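Local coordinates for trichothecene 15-O-acetyltransferase TRI3 (Fusarium sporotrichioides, PDB 3FOT), which transfers an acetyl group to the C-15 oxygen of trichothecene intermediates during the biosynthesis of mycotoxins such as T-2 toxin, at residues R195-D200 / N352-C357. Numbering follows the deposited sequence.
Sequences RKFVGD and NFYAMC
Tyr-354 reaches tip to tip with Asp-200, its hydroxyl donating a short hydrogen bond from OH to OD2 (2.5 Å) on the syn lone pair of that oxygen. Carboxylate and ring planes lie 35° apart, and OD2 sits at the ring edge, near its plane. Lys-196 crosses the tyrosine at about a right angle: CB meets Tyr-354 CE2 at 3.6 Å, and a bend at chi3 (67°) brings CE into an off-centre CH-pi contact, 4.2 Å from the ring centroid. Phe-197 adds its CB, 4.1 Å from Tyr-354 CE2. Two waters bridge the segments at the phenol end, both donating to Tyr-354 OH. One also donates to Asp-200 OD1 (2.6 Å), while the other accepts from Lys-196 NZ (2.9 Å) and donates to Asn-352 OD1. The phenol oxygen thus donates one bond and accepts two. Asp-200 is further held by a salt bridge to Arg-203, and His-89 stacks on the Tyr-354 ring. The contact joins helix 191-205 to the loop before strand 358-365. That helix follows the HXXXD sequence characteristic of BAHD acyltransferases, whose closing Asp-190 accepts a hydrogen bond from Cys-357 N, tying the same loop to the family motif.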
ATOM      1  N   ARG A 195       5.846  -3.615  -1.806  1.00  8.64           N
ATOM      2  CA  ARG A 195       5.910  -5.073  -1.575  1.00  9.15           C
ATOM      3  C   ARG A 195       6.867  -5.788  -2.529  1.00  9.57           C
ATOM      4  O   ARG A 195       7.566  -6.721  -2.114  1.00  8.91           O
ATOM      5  CB  ARG A 195       4.523  -5.698  -1.646  1.00  9.57           C
ATOM      6  CG  ARG A 195       3.706  -5.272  -0.439  1.00 10.44           C
ATOM      7  CD  ARG A 195       2.303  -5.805  -0.521  1.00 16.13           C
ATOM      8  NE  ARG A 195       1.500  -5.057  -1.476  1.00 18.73           N
ATOM      9  CZ  ARG A 195       0.356  -5.496  -1.981  1.00 20.27           C
ATOM     10  NH1 ARG A 195      -0.097  -6.704  -1.644  1.00 19.54           N
ATOM     11  NH2 ARG A 195      -0.308  -4.749  -2.865  1.00 21.17           N
ATOM     12  N   LYS A 196       6.899  -5.374  -3.796  1.00  9.40           N
ATOM     13  CA  LYS A 196       7.860  -5.951  -4.748  1.00  9.44           C
ATOM     14  C   LYS A 196       9.283  -5.738  -4.202  1.00  8.89           C
ATOM     15  O   LYS A 196      10.126  -6.615  -4.257  1.00  8.69           O
ATOM     16  CB  LYS A 196       7.742  -5.302  -6.132  1.00 10.35           C
ATOM     17  CG  LYS A 196       6.514  -5.813  -6.931  1.00 10.66           C
ATOM     18  CD  LYS A 196       6.241  -5.000  -8.212  1.00 12.33           C
ATOM     19  CE  LYS A 196       7.341  -5.164  -9.271  1.00 14.78           C
ATOM     20  NZ  LYS A 196       7.442  -6.549  -9.856  1.00 15.07           N
ATOM     21  N   PHE A 197       9.529  -4.561  -3.656  1.00  8.38           N
ATOM     22  CA  PHE A 197      10.862  -4.256  -3.150  1.00  7.65           C
ATOM     23  C   PHE A 197      11.215  -5.102  -1.906  1.00  7.21           C
ATOM     24  O   PHE A 197      12.351  -5.566  -1.774  1.00  7.56           O
ATOM     25  CB  PHE A 197      10.989  -2.753  -2.857  1.00  7.23           C
ATOM     26  CG  PHE A 197      12.397  -2.335  -2.562  1.00  9.82           C
ATOM     27  CD1 PHE A 197      13.288  -2.046  -3.599  1.00 11.14           C
ATOM     28  CD2 PHE A 197      12.833  -2.243  -1.240  1.00  9.95           C
ATOM     29  CE1 PHE A 197      14.620  -1.671  -3.322  1.00  9.24           C
ATOM     30  CE2 PHE A 197      14.123  -1.840  -0.945  1.00  9.85           C
ATOM     31  CZ  PHE A 197      15.028  -1.548  -1.987  1.00 10.94           C
ATOM     32  N   VAL A 198      10.247  -5.332  -1.026  1.00  6.87           N
ATOM     33  CA  VAL A 198      10.440  -6.264   0.114  1.00  7.36           C
ATOM     34  C   VAL A 198      10.832  -7.655  -0.453  1.00  7.19           C
ATOM     35  O   VAL A 198      11.787  -8.287   0.014  1.00  6.50           O
ATOM     36  CB  VAL A 198       9.173  -6.351   0.973  1.00  7.75           C
ATOM     37  CG1 VAL A 198       9.267  -7.485   1.997  1.00  9.85           C
ATOM     38  CG2 VAL A 198       8.944  -4.997   1.694  1.00  8.24           C
ATOM     39  N   GLY A 199      10.099  -8.099  -1.471  1.00  6.52           N
ATOM     40  CA  GLY A 199      10.398  -9.391  -2.128  1.00  7.67           C
ATOM     41  C   GLY A 199      11.827  -9.439  -2.645  1.00  7.61           C
ATOM     42  O   GLY A 199      12.541 -10.467  -2.508  1.00  8.10           O
ATOM     43  N   ASP A 200      12.239  -8.345  -3.272  1.00  7.78           N
ATOM     44  CA  ASP A 200      13.609  -8.222  -3.809  1.00  8.47           C
ATOM     45  C   ASP A 200      14.647  -8.352  -2.705  1.00  8.26           C
ATOM     46  O   ASP A 200      15.635  -9.048  -2.863  1.00  7.98           O
ATOM     47  CB  ASP A 200      13.788  -6.871  -4.523  1.00  8.56           C
ATOM     48  CG  ASP A 200      12.944  -6.760  -5.796  1.00 12.64           C
ATOM     49  OD1 ASP A 200      12.595  -7.797  -6.397  1.00 13.78           O
ATOM     50  OD2 ASP A 200      12.607  -5.631  -6.181  1.00 12.72           O
ATOM     51  N   ASN A 352       7.667  -4.366 -14.152  1.00 16.65           N
ATOM     52  CA  ASN A 352       8.875  -3.973 -13.420  1.00 16.13           C
ATOM     53  C   ASN A 352       8.839  -2.493 -12.967  1.00 15.37           C
ATOM     54  O   ASN A 352       9.829  -1.791 -13.096  1.00 15.90           O
ATOM     55  CB  ASN A 352      10.107  -4.246 -14.317  1.00 16.58           C
ATOM     56  CG  ASN A 352      11.431  -4.158 -13.557  1.00 20.37           C
ATOM     57  OD1 ASN A 352      11.525  -4.537 -12.381  1.00 20.62           O
ATOM     58  ND2 ASN A 352      12.465  -3.673 -14.239  1.00 20.86           N
ATOM     59  N   PHE A 353       7.699  -2.038 -12.437  1.00 13.60           N
ATOM     60  CA  PHE A 353       7.454  -0.622 -12.157  1.00 12.45           C
ATOM     61  C   PHE A 353       7.250  -0.453 -10.664  1.00 11.91           C
ATOM     62  O   PHE A 353       6.311  -1.020 -10.100  1.00 11.87           O
ATOM     63  CB  PHE A 353       6.211  -0.099 -12.902  1.00 12.31           C
ATOM     64  CG  PHE A 353       6.156   1.416 -12.997  1.00 11.45           C
ATOM     65  CD1 PHE A 353       6.764   2.082 -14.073  1.00 12.46           C
ATOM     66  CD2 PHE A 353       5.540   2.173 -12.006  1.00 10.22           C
ATOM     67  CE1 PHE A 353       6.726   3.473 -14.161  1.00 13.13           C
ATOM     68  CE2 PHE A 353       5.481   3.578 -12.103  1.00  9.12           C
ATOM     69  CZ  PHE A 353       6.095   4.221 -13.169  1.00 11.96           C
ATOM     70  N   TYR A 354       8.142   0.301 -10.029  1.00 10.98           N
ATOM     71  CA  TYR A 354       8.174   0.395  -8.561  1.00 10.65           C
ATOM     72  C   TYR A 354       7.622   1.698  -8.005  1.00 10.50           C
ATOM     73  O   TYR A 354       7.182   1.744  -6.855  1.00 10.59           O
ATOM     74  CB  TYR A 354       9.617   0.186  -8.050  1.00 11.02           C
ATOM     75  CG  TYR A 354      10.038  -1.265  -8.090  1.00 10.49           C
ATOM     76  CD1 TYR A 354      10.206  -1.929  -9.310  1.00 10.77           C
ATOM     77  CD2 TYR A 354      10.239  -1.982  -6.912  1.00 10.17           C
ATOM     78  CE1 TYR A 354      10.560  -3.255  -9.358  1.00 11.62           C
ATOM     79  CE2 TYR A 354      10.629  -3.326  -6.943  1.00  9.66           C
ATOM     80  CZ  TYR A 354      10.783  -3.956  -8.173  1.00 10.42           C
ATOM     81  OH  TYR A 354      11.149  -5.277  -8.235  1.00 10.91           O
ATOM     82  N   ALA A 355       7.656   2.765  -8.802  1.00 10.47           N
ATOM     83  CA  ALA A 355       7.055   4.038  -8.370  1.00 10.18           C
ATOM     84  C   ALA A 355       5.520   3.902  -8.357  1.00 10.18           C
ATOM     85  O   ALA A 355       4.983   2.896  -8.838  1.00  9.80           O
ATOM     86  CB  ALA A 355       7.503   5.190  -9.296  1.00 10.00           C
ATOM     87  N   MET A 356       4.834   4.896  -7.794  1.00 10.21           N
ATOM     88  CA  MET A 356       3.370   4.930  -7.769  1.00 10.75           C
ATOM     89  C   MET A 356       2.837   4.725  -9.173  1.00 10.94           C
ATOM     90  O   MET A 356       3.272   5.395 -10.099  1.00 11.33           O
ATOM     91  CB  MET A 356       2.895   6.297  -7.275  1.00 10.18           C
ATOM     92  CG  MET A 356       1.421   6.445  -7.150  1.00 12.07           C
ATOM     93  SD  MET A 356       0.849   6.046  -5.492  1.00 15.75           S
ATOM     94  CE  MET A 356       1.663   7.303  -4.502  1.00 10.69           C
ATOM     95  N   CYS A 357       1.865   3.833  -9.317  1.00 12.15           N
ATOM     96  CA  CYS A 357       1.187   3.677 -10.598  1.00 12.14           C
ATOM     97  C   CYS A 357      -0.260   3.334 -10.284  1.00 12.07           C
ATOM     98  O   CYS A 357      -0.647   2.169 -10.260  1.00 12.75           O
ATOM     99  CB  CYS A 357       1.850   2.618 -11.487  1.00 12.82           C
ATOM    100  SG  CYS A 357       1.027   2.609 -13.134  1.00 14.41           S
TER
HETATM  101  O   HOH W   1      10.142  -6.367 -10.931  1.00 28.75           O
HETATM  102  O   HOH W   2      11.794  -8.104  -8.893  1.00 21.09           O